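Local coordinates for bilirubin-inducible fluorescent protein UnaG (Anguilla japonica, PDB 4I3B) that binds unconjugated bilirubin with high affinity inside its beta-barrel and, once loaded and excited, emits green fluorescence, at residues H15-G18 / E19-K22; N57-P60 / T61-D64; V100-D104 / G105-T109. All coordinates share one frame; numbering follows the deposited sequence. Where two conformers were deposited one is given.

The three contacts sit at different places on one fatty-acid-binding-protein-like barrel. Contact 1 is a turn of helix 17-23 and is partly buried, with an apolar side facing bilirubin and a polar side facing outward. Contact 2 is the surface loop joining strands 50-56 and 64-70; half of its residues are exposed, yet its buried N57 hydrogen-bonds the pigment, so it meets the ligand through polar groups where contact 1 uses carbon. Contact 3, the tip of the hairpin of strands 96-103 and 106-115, touches no ligand and relies on paired backbones, an indole and charged side chains. Contacts 1 and 3 meet through Y20 and T108; contact 2 stands apart from both.

Contact 1 (H15-G18 / E19-K22); sequences HNFG and EYLK. With BLR (3-[5-[(Z)-(4-ethenyl-3-methyl-5-oxidanylidene-pyrrol-2-ylidene)methyl]-2-[[5-[(Z)-(3-ethenyl-4-methyl-5-oxidanylidene-pyrrol-2-ylidene)methyl]-3-(3-hydroxy-3-oxopropyl)-4-methyl-1H-pyrrol-2-yl]methyl]-4-methyl-1H-pyrrol-3-yl]propanoic acid), chain G.
Residues N16, F17 and G18 offer their carbonyls in turn to the amides of Y20, L21 and K22, which is the i to i+4 bonding of the first turn of an alpha helix. The bond from L21 N to F17 O is 2.9 Å long. N16, at the N-cap position, has a positive phi of 66° that swings the chain out of strand 7-15 into the helix. Its side chain caps nothing; ND2 instead bonds to the backbone oxygen of V129 on strand 128-135. E19 bends back across N16 at about a right angle, and N16 OD1 lies 3.1 Å from E19 CD, the amide and carboxylate planes turned 26° apart. N16 OD1 and E19 OE1 are both acceptors, so they are not hydrogen-bonded, although a carboxylate near a helix N-terminus is probably favoured by the dipole. Inward, the F17 ring swings anti to its own amide nitrogen (chi1 -174°), where L21 CD1 covers one face, 4.0 Å from the ring centroid, as a CH-pi contact. The ring rim meets bilirubin nearly in plane, CZ lying 3.7 Å from BLR C2D, and R132 makes a cation-pi contact with the same ring. Replacing F17 by an alanine would probably open a gap beside the pigment and leave L21 CD1 and R132 without their aromatic partner. L21 reaches the ligand too, CD1 resting 3.8 Å from the vinyl carbon BLR CBC. Y20 places its ring obliquely to F17, and its hydroxyl bonds to T108. Flat and branched apolar residues facing inward, charged ones outward, suit the helix-turn-helix lid of the fatty-acid-binding-protein fold, here closing over the bilirubin pocket.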
loop_
_atom_site.group_PDB
_atom_site.type_symbol
_atom_site.label_atom_id
_atom_site.label_comp_id
_atom_site.label_asym_id
_atom_site.label_seq_id
_atom_site.Cartn_x
_atom_site.Cartn_y
_atom_site.Cartn_z
ATOM N N HIS A 15 3.926 -7.487 -9.871
ATOM C CA HIS A 15 3.605 -7.531 -11.295
ATOM C C HIS A 15 2.799 -6.309 -11.678
ATOM O O HIS A 15 1.797 -5.967 -11.030
ATOM C CB HIS A 15 2.816 -8.797 -11.650
ATOM C CG HIS A 15 2.492 -8.901 -13.104
ATOM N ND1 HIS A 15 3.468 -9.019 -14.065
ATOM C CD2 HIS A 15 1.315 -8.827 -13.776
ATOM C CE1 HIS A 15 2.913 -9.068 -15.260
ATOM N NE2 HIS A 15 1.605 -8.955 -15.114
ATOM N N ASN A 16 3.241 -5.684 -12.767
ATOM C CA ASN A 16 2.604 -4.554 -13.393
ATOM C C ASN A 16 2.612 -3.290 -12.517
ATOM O O ASN A 16 1.812 -2.375 -12.726
ATOM C CB ASN A 16 1.163 -4.878 -13.839
ATOM C CG ASN A 16 0.756 -4.102 -15.106
ATOM O OD1 ASN A 16 1.506 -4.008 -16.078
ATOM N ND2 ASN A 16 -0.434 -3.528 -15.073
ATOM N N PHE A 17 3.535 -3.219 -11.565
ATOM C CA PHE A 17 3.503 -2.152 -10.572
ATOM C C PHE A 17 3.898 -0.795 -11.172
ATOM O O PHE A 17 3.237 0.214 -10.927
ATOM C CB PHE A 17 4.367 -2.523 -9.367
ATOM C CG PHE A 17 4.280 -1.533 -8.212
ATOM C CD1 PHE A 17 3.066 -1.050 -7.741
ATOM C CD2 PHE A 17 5.448 -1.096 -7.595
ATOM C CE1 PHE A 17 3.031 -0.167 -6.686
ATOM C CE2 PHE A 17 5.396 -0.220 -6.526
ATOM C CZ PHE A 17 4.188 0.260 -6.095
ATOM N N GLY A 18 4.949 -0.769 -11.990
ATOM C CA GLY A 18 5.302 0.475 -12.638
ATOM C C GLY A 18 4.195 1.031 -13.492
ATOM O O GLY A 18 4.009 2.246 -13.545
ATOM N N GLU A 19 3.482 0.148 -14.185
ATOM C CA GLU A 19 2.350 0.573 -15.021
ATOM C C GLU A 19 1.230 1.177 -14.160
ATOM O O GLU A 19 0.640 2.210 -14.509
ATOM C CB GLU A 19 1.839 -0.619 -15.833
ATOM C CG GLU A 19 2.825 -1.084 -16.901
ATOM C CD GLU A 19 3.936 -2.070 -16.449
ATOM O OE1 GLU A 19 4.167 -2.328 -15.247
ATOM O OE2 GLU A 19 4.594 -2.637 -17.356
ATOM N N TYR A 20 0.978 0.587 -12.988
ATOM C CA TYR A 20 0.026 1.144 -12.033
ATOM C C TYR A 20 0.495 2.521 -11.580
ATOM O O TYR A 20 -0.291 3.480 -11.526
ATOM C CB TYR A 20 -0.149 0.195 -10.836
ATOM C CG TYR A 20 -0.921 0.860 -9.734
ATOM C CD1 TYR A 20 -2.302 0.898 -9.760
ATOM C CD2 TYR A 20 -0.269 1.511 -8.681
ATOM C CE1 TYR A 20 -3.002 1.546 -8.765
ATOM C CE2 TYR A 20 -0.969 2.164 -7.691
ATOM C CZ TYR A 20 -2.318 2.181 -7.725
ATOM O OH TYR A 20 -2.992 2.849 -6.724
ATOM N N LEU A 21 1.785 2.658 -11.261
ATOM C CA LEU A 21 2.291 3.939 -10.792
ATOM C C LEU A 21 2.162 5.027 -11.870
ATOM O O LEU A 21 1.811 6.166 -11.577
ATOM C CB LEU A 21 3.732 3.794 -10.281
ATOM C CG LEU A 21 3.902 2.917 -9.027
ATOM C CD1 LEU A 21 5.378 2.811 -8.710
ATOM C CD2 LEU A 21 3.175 3.527 -7.847
ATOM N N LYS A 22 2.417 4.655 -13.125
ATOM C CA LYS A 22 2.196 5.582 -14.243
ATOM C C LYS A 22 0.719 5.989 -14.356
ATOM O O LYS A 22 0.402 7.147 -14.651
ATOM C CB LYS A 22 2.671 4.979 -15.576
ATOM C CG LYS A 22 2.244 5.778 -16.804
ATOM C CD LYS A 22 2.967 5.315 -18.076
ATOM C CE LYS A 22 2.466 6.069 -19.310
ATOM N NZ LYS A 22 3.550 6.300 -20.300
HETATM C CHA BLR G . 4.266 0.448 -0.220
HETATM N NA BLR G . 2.382 0.315 1.462
HETATM C C1A BLR G . 3.350 1.037 0.838
HETATM C C2A BLR G . 3.256 2.360 1.238
HETATM C C3A BLR G . 2.179 2.428 2.122
HETATM C C4A BLR G . 1.658 1.147 2.249
HETATM C CMA BLR G . 1.680 3.651 2.832
HETATM C CAA BLR G . 4.153 3.479 0.809
HETATM C CBA BLR G . 3.538 4.356 -0.208
HETATM C CGA BLR G . 4.407 5.491 -0.616
HETATM O O1A BLR G . 5.666 5.422 -0.519
HETATM O O2A BLR G . 3.804 6.548 -1.029
HETATM C CHB BLR G . 0.519 0.795 3.112
HETATM N NB BLR G . 0.776 -1.644 3.232
HETATM C C1B BLR G . 0.125 -0.437 3.568
HETATM C C2B BLR G . -0.975 -0.740 4.393
HETATM C C3B BLR G . -1.053 -2.001 4.623
HETATM C C4B BLR G . 0.030 -2.786 3.900
HETATM C CMB BLR G . -1.904 0.329 4.934
HETATM O OB BLR G . 0.325 -3.927 3.824
HETATM C CAB BLR G . -2.052 -2.711 5.460
HETATM C CBB BLR G . -2.079 -4.065 5.648
HETATM N NC BLR G . 7.119 3.290 -3.637
HETATM C C1C BLR G . 8.383 4.057 -4.058
HETATM C C2C BLR G . 7.802 5.043 -5.013
HETATM C C3C BLR G . 6.525 4.914 -5.123
HETATM C C4C BLR G . 6.015 3.900 -4.332
HETATM C CMC BLR G . 8.691 6.047 -5.665
HETATM O OC BLR G . 9.504 3.830 -3.697
HETATM C CAC BLR G . 5.629 5.752 -5.940
HETATM C CBC BLR G . 5.972 6.224 -7.163
HETATM C CHD BLR G . 4.730 3.489 -4.190
HETATM N ND BLR G . 4.821 1.931 -2.161
HETATM C C1D BLR G . 4.213 2.531 -3.201
HETATM C C2D BLR G . 2.812 2.061 -3.203
HETATM C C3D BLR G . 2.648 1.187 -2.160
HETATM C C4D BLR G . 3.924 1.089 -1.429
HETATM C CMD BLR G . 1.816 2.494 -4.228
HETATM C CAD BLR G . 1.358 0.504 -1.795
HETATM C CBD BLR G . 1.350 -0.923 -2.306
HETATM C CGD BLR G . 2.059 -1.829 -1.367
HETATM O O1D BLR G . 3.036 -2.480 -1.778
HETATM O O2D BLR G . 1.670 -1.983 -0.185
#

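Contact 2 (N57-P60 / T61-D64); sequences NGPP and TFLD. With BLR (3-[5-[(Z)-(4-ethenyl-3-methyl-5-oxidanylidene-pyrrol-2-ylidene)methyl]-2-[[5-[(Z)-(3-ethenyl-4-methyl-5-oxidanylidene-pyrrol-2-ylidene)methyl]-3-(3-hydroxy-3-oxopropyl)-4-methyl-1H-pyrrol-2-yl]methyl]-4-methyl-1H-pyrrol-3-yl]propanoic acid), chain G.
N57, with CG anti to its carbonyl carbon (chi1 -77°), aims its amide back at L63 and at bilirubin, while T61, at chi1 68°, turns its hydroxyl to the same pigment. Both belong to the loop connecting antiparallel strands 50-56 and 64-70 of the lipocalin-like barrel, and both are known bilirubin-binding residues. L63 O accepts from N57 N and from N57 ND2, each at 3.0 Å and from opposite faces of the carbonyl plane, tying both backbone and side chain of N57 to L63. An asparagine suits the place because it offers both polarities: OD1 accepts from BLR ND at 3.2 Å and more weakly from NC, while ND2 also donates to the propionate oxygen O1A, and these bonds with ND2 to L63 O set the amide's rotation. In free bilirubin such NH groups bond to the molecule's own propionate. The loop is shaped by G58, whose positive phi is easiest without a side chain, by the cis peptide before P60, and by F62 N bonding to G58 O. P59 CA sits squarely over the F62 ring, a CH-pi contact 3.8 Å from its centroid. T61 OG1 donates to the lactam oxygen BLR OC over just 2.6 Å.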
loop_
_atom_site.group_PDB
_atom_site.type_symbol
_atom_site.label_atom_id
_atom_site.label_comp_id
_atom_site.label_asym_id
_atom_site.label_seq_id
_atom_site.Cartn_x
_atom_site.Cartn_y
_atom_site.Cartn_z
ATOM N N ASN A 57 10.727 1.772 1.493
ATOM C CA ASN A 57 10.571 1.321 0.100
ATOM C C ASN A 57 11.852 0.704 -0.432
ATOM O O ASN A 57 11.798 -0.195 -1.256
ATOM C CB ASN A 57 10.103 2.462 -0.794
ATOM C CG ASN A 57 8.606 2.770 -0.629
ATOM O OD1 ASN A 57 7.757 1.962 -1.010
ATOM N ND2 ASN A 57 8.294 3.952 -0.119
ATOM N N GLY A 58 12.994 1.196 0.045
ATOM C CA GLY A 58 14.286 0.631 -0.337
ATOM C C GLY A 58 14.825 1.153 -1.657
ATOM O O GLY A 58 14.225 2.032 -2.278
ATOM N N PRO A 59 15.990 0.647 -2.085
ATOM C CA PRO A 59 16.523 1.038 -3.398
ATOM C C PRO A 59 15.547 0.662 -4.507
ATOM O O PRO A 59 14.834 -0.332 -4.384
ATOM C CB PRO A 59 17.825 0.228 -3.522
ATOM C CG PRO A 59 17.659 -0.907 -2.581
ATOM C CD PRO A 59 16.819 -0.380 -1.442
ATOM N N PRO A 60 15.511 1.446 -5.583
ATOM C CA PRO A 60 16.409 2.566 -5.896
ATOM C C PRO A 60 15.857 3.945 -5.527
ATOM O O PRO A 60 16.485 4.954 -5.844
ATOM C CB PRO A 60 16.528 2.462 -7.419
ATOM C CG PRO A 60 15.153 1.968 -7.845
ATOM C CD PRO A 60 14.721 1.022 -6.759
ATOM N N THR A 61 14.709 3.987 -4.876
ATOM C CA THR A 61 14.081 5.268 -4.558
ATOM C C THR A 61 14.509 5.759 -3.175
ATOM O O THR A 61 14.571 6.957 -2.933
ATOM C CB THR A 61 12.560 5.166 -4.640
ATOM O OG1 THR A 61 12.075 4.319 -3.588
ATOM C CG2 THR A 61 12.146 4.647 -6.025
ATOM N N PHE A 62 14.784 4.817 -2.272
ATOM C CA PHE A 62 15.209 5.112 -0.908
ATOM C C PHE A 62 14.254 6.071 -0.185
ATOM O O PHE A 62 14.683 7.008 0.495
ATOM C CB PHE A 62 16.645 5.656 -0.892
ATOM C CG PHE A 62 17.666 4.723 -1.477
ATOM C CD1 PHE A 62 18.197 3.683 -0.729
ATOM C CD2 PHE A 62 18.109 4.908 -2.777
ATOM C CE1 PHE A 62 19.164 2.832 -1.286
ATOM C CE2 PHE A 62 19.064 4.069 -3.321
ATOM C CZ PHE A 62 19.582 3.029 -2.575
ATOM N N LEU A 63 12.961 5.840 -0.338
ATOM C CA LEU A 63 11.961 6.599 0.389
ATOM C C LEU A 63 11.351 5.794 1.542
ATOM O O LEU A 63 10.787 4.731 1.324
ATOM C CB LEU A 63 10.847 7.014 -0.577
ATOM C CG LEU A 63 11.312 7.969 -1.676
ATOM C CD1 LEU A 63 10.223 8.234 -2.700
ATOM C CD2 LEU A 63 11.845 9.265 -1.094
ATOM N N ASP A 64 11.471 6.327 2.763
ATOM C CA ASP A 64 10.797 5.774 3.921
ATOM C C ASP A 64 9.573 6.651 4.159
ATOM O O ASP A 64 9.623 7.880 3.962
ATOM C CB ASP A 64 11.676 5.869 5.169
ATOM C CG ASP A 64 12.751 4.825 5.248
ATOM O OD1 ASP A 64 12.929 4.053 4.284
ATOM O OD2 ASP A 64 13.411 4.777 6.325
HETATM C CHA BLR G . 4.266 0.448 -0.220
HETATM N NA BLR G . 2.382 0.315 1.462
HETATM C C1A BLR G . 3.350 1.037 0.838
HETATM C C2A BLR G . 3.256 2.360 1.238
HETATM C C3A BLR G . 2.179 2.428 2.122
HETATM C C4A BLR G . 1.658 1.147 2.249
HETATM C CMA BLR G . 1.680 3.651 2.832
HETATM C CAA BLR G . 4.153 3.479 0.809
HETATM C CBA BLR G . 3.538 4.356 -0.208
HETATM C CGA BLR G . 4.407 5.491 -0.616
HETATM O O1A BLR G . 5.666 5.422 -0.519
HETATM O O2A BLR G . 3.804 6.548 -1.029
HETATM C CHB BLR G . 0.519 0.795 3.112
HETATM N NB BLR G . 0.776 -1.644 3.232
HETATM C C1B BLR G . 0.125 -0.437 3.568
HETATM C C2B BLR G . -0.975 -0.740 4.393
HETATM C C3B BLR G . -1.053 -2.001 4.623
HETATM C C4B BLR G . 0.030 -2.786 3.900
HETATM C CMB BLR G . -1.904 0.329 4.934
HETATM O OB BLR G . 0.325 -3.927 3.824
HETATM C CAB BLR G . -2.052 -2.711 5.460
HETATM C CBB BLR G . -2.079 -4.065 5.648
HETATM N NC BLR G . 7.119 3.290 -3.637
HETATM C C1C BLR G . 8.383 4.057 -4.058
HETATM C C2C BLR G . 7.802 5.043 -5.013
HETATM C C3C BLR G . 6.525 4.914 -5.123
HETATM C C4C BLR G . 6.015 3.900 -4.332
HETATM C CMC BLR G . 8.691 6.047 -5.665
HETATM O OC BLR G . 9.504 3.830 -3.697
HETATM C CAC BLR G . 5.629 5.752 -5.940
HETATM C CBC BLR G . 5.972 6.224 -7.163
HETATM C CHD BLR G . 4.730 3.489 -4.190
HETATM N ND BLR G . 4.821 1.931 -2.161
HETATM C C1D BLR G . 4.213 2.531 -3.201
HETATM C C2D BLR G . 2.812 2.061 -3.203
HETATM C C3D BLR G . 2.648 1.187 -2.160
HETATM C C4D BLR G . 3.924 1.089 -1.429
HETATM C CMD BLR G . 1.816 2.494 -4.228
HETATM C CAD BLR G . 1.358 0.504 -1.795
HETATM C CBD BLR G . 1.350 -0.923 -2.306
HETATM C CGD BLR G . 2.059 -1.829 -1.367
HETATM O O1D BLR G . 3.036 -2.480 -1.778
HETATM O O2D BLR G . 1.670 -1.983 -0.185
HETATM O O HOH W 1 13.877 3.344 1.824
#

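Contact 3 (V100-D104 / G105-T109); sequences VQKWD and GKETT
W103 and K106 bracket a type I' turn that closes the beta hairpin of strands 96-103 and 106-115 at one end of the barrel wall. D104 and G105, at the turn's corners, both have positive phi, and a CB on G105 would clash with D104 O. Among the backbone bonds, Q101 pairs with T108 and W103 with K106, two bonds each; the shortest runs 2.7 Å from K106 N to W103 O. Between them, K102 and E107 form a non-hydrogen-bonded pair, their chains side by side on the face shared with V100 and T109. The aromatic contacts lie on the other face, that of Q101, W103, K106 and T108. The indole of W103, its CG wedged between backbone N and carbonyl carbon (chi1 81°), folds over the neighbouring strand so that K106 CB stands 3.8 Å from the centroid of the six-membered ring, 8° off its normal. T108 CG2 meets the same ring obliquely, 3.7 Å from CZ3, and R83 adds a cation-pi contact. Q101 bonds to R83 and E77 and also to Y110, farther along strand 106-115; T108 OG1 bonds to T124 O. Charge acts at the turn, where D104 and K106 run alongside each other into a long salt bridge, OD2 to NZ 4.0 Å, and a water bridges it, donating to D104 OD2 at 2.6 Å and accepting from K106 NZ at 3.2 Å.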
loop_
_atom_site.group_PDB
_atom_site.type_symbol
_atom_site.label_atom_id
_atom_site.label_comp_id
_atom_site.label_asym_id
_atom_site.label_seq_id
_atom_site.Cartn_x
_atom_site.Cartn_y
_atom_site.Cartn_z
ATOM N N VAL A 100 -8.770 3.185 -0.005
ATOM C CA VAL A 100 -9.161 3.998 -1.167
ATOM C C VAL A 100 -8.559 5.381 -1.034
ATOM O O VAL A 100 -8.650 6.013 0.025
ATOM C CB VAL A 100 -10.696 4.105 -1.318
ATOM C CG1 VAL A 100 -11.081 5.057 -2.490
ATOM C CG2 VAL A 100 -11.292 2.720 -1.495
ATOM N N GLN A 101 -7.920 5.838 -2.117
ATOM C CA GLN A 101 -7.405 7.194 -2.230
ATOM C C GLN A 101 -8.203 7.976 -3.263
ATOM O O GLN A 101 -8.478 7.449 -4.356
ATOM C CB GLN A 101 -5.941 7.159 -2.668
ATOM C CG GLN A 101 -4.990 6.581 -1.630
ATOM C CD GLN A 101 -3.609 6.357 -2.187
ATOM O OE1 GLN A 101 -3.454 6.133 -3.388
ATOM N NE2 GLN A 101 -2.603 6.399 -1.332
ATOM N N LYS A 102 -8.537 9.222 -2.911
ATOM C CA LYS A 102 -9.248 10.126 -3.803
ATOM C C LYS A 102 -8.461 11.409 -3.959
ATOM O O LYS A 102 -7.973 11.965 -2.976
ATOM C CB LYS A 102 -10.607 10.483 -3.205
ATOM C CG LYS A 102 -11.503 9.268 -3.017
ATOM C CD LYS A 102 -12.792 9.622 -2.297
ATOM C CE LYS A 102 -13.457 8.374 -1.726
ATOM N NZ LYS A 102 -14.516 8.679 -0.696
ATOM N N TRP A 103 -8.324 11.893 -5.196
ATOM C CA TRP A 103 -7.545 13.091 -5.455
ATOM C C TRP A 103 -7.925 13.570 -6.829
ATOM O O TRP A 103 -8.146 12.764 -7.726
ATOM C CB TRP A 103 -6.025 12.808 -5.383
ATOM C CG TRP A 103 -5.456 12.186 -6.635
ATOM C CD1 TRP A 103 -4.719 12.808 -7.593
ATOM C CD2 TRP A 103 -5.610 10.830 -7.073
ATOM N NE1 TRP A 103 -4.406 11.926 -8.610
ATOM C CE2 TRP A 103 -4.962 10.714 -8.321
ATOM C CE3 TRP A 103 -6.251 9.711 -6.548
ATOM C CZ2 TRP A 103 -4.918 9.524 -9.026
ATOM C CZ3 TRP A 103 -6.217 8.530 -7.255
ATOM C CH2 TRP A 103 -5.526 8.438 -8.476
ATOM N N ASP A 104 -8.073 14.880 -6.986
ATOM C CA ASP A 104 -8.338 15.462 -8.302
ATOM C C ASP A 104 -9.507 14.781 -9.035
ATOM O O ASP A 104 -9.472 14.610 -10.249
ATOM C CB ASP A 104 -7.074 15.377 -9.164
ATOM C CG ASP A 104 -7.152 16.230 -10.426
ATOM O OD1 ASP A 104 -7.818 17.297 -10.409
ATOM O OD2 ASP A 104 -6.528 15.827 -11.435
ATOM N N GLY A 105 -10.530 14.375 -8.296
ATOM C CA GLY A 105 -11.691 13.736 -8.907
ATOM C C GLY A 105 -11.485 12.279 -9.338
ATOM O O GLY A 105 -12.377 11.658 -9.932
ATOM N N LYS A 106 -10.307 11.728 -9.060
ATOM C CA LYS A 106 -9.971 10.359 -9.386
ATOM C C LYS A 106 -9.984 9.487 -8.110
ATOM O O LYS A 106 -9.967 10.006 -7.002
ATOM C CB LYS A 106 -8.567 10.321 -9.993
ATOM C CG LYS A 106 -8.443 11.154 -11.254
ATOM C CD LYS A 106 -6.987 11.301 -11.633
ATOM C CE LYS A 106 -6.813 12.163 -12.864
ATOM N NZ LYS A 106 -5.379 12.456 -13.154
ATOM N N GLU A 107 -10.078 8.174 -8.277
ATOM C CA GLU A 107 -9.973 7.244 -7.154
ATOM C C GLU A 107 -9.096 6.075 -7.564
ATOM O O GLU A 107 -9.018 5.744 -8.744
ATOM C CB GLU A 107 -11.359 6.770 -6.661
ATOM C CG GLU A 107 -12.283 7.931 -6.297
ATOM C CD GLU A 107 -13.499 7.558 -5.429
ATOM O OE1 GLU A 107 -13.472 6.540 -4.690
ATOM O OE2 GLU A 107 -14.497 8.313 -5.481
ATOM N N THR A 108 -8.417 5.497 -6.580
ATOM C CA THR A 108 -7.671 4.265 -6.773
ATOM C C THR A 108 -7.849 3.407 -5.513
ATOM O O THR A 108 -8.058 3.934 -4.422
ATOM C CB THR A 108 -6.171 4.539 -7.097
ATOM O OG1 THR A 108 -5.559 3.303 -7.453
ATOM C CG2 THR A 108 -5.413 5.187 -5.955
ATOM N N THR A 109 -7.779 2.087 -5.669
ATOM C CA THR A 109 -8.066 1.171 -4.585
ATOM C C THR A 109 -6.959 0.125 -4.408
ATOM O O THR A 109 -6.395 -0.374 -5.392
ATOM C CB THR A 109 -9.429 0.493 -4.860
ATOM O OG1 THR A 109 -10.413 1.511 -5.088
ATOM C CG2 THR A 109 -9.875 -0.399 -3.697
HETATM O O HOH W 2 -4.229 14.631 -11.077
#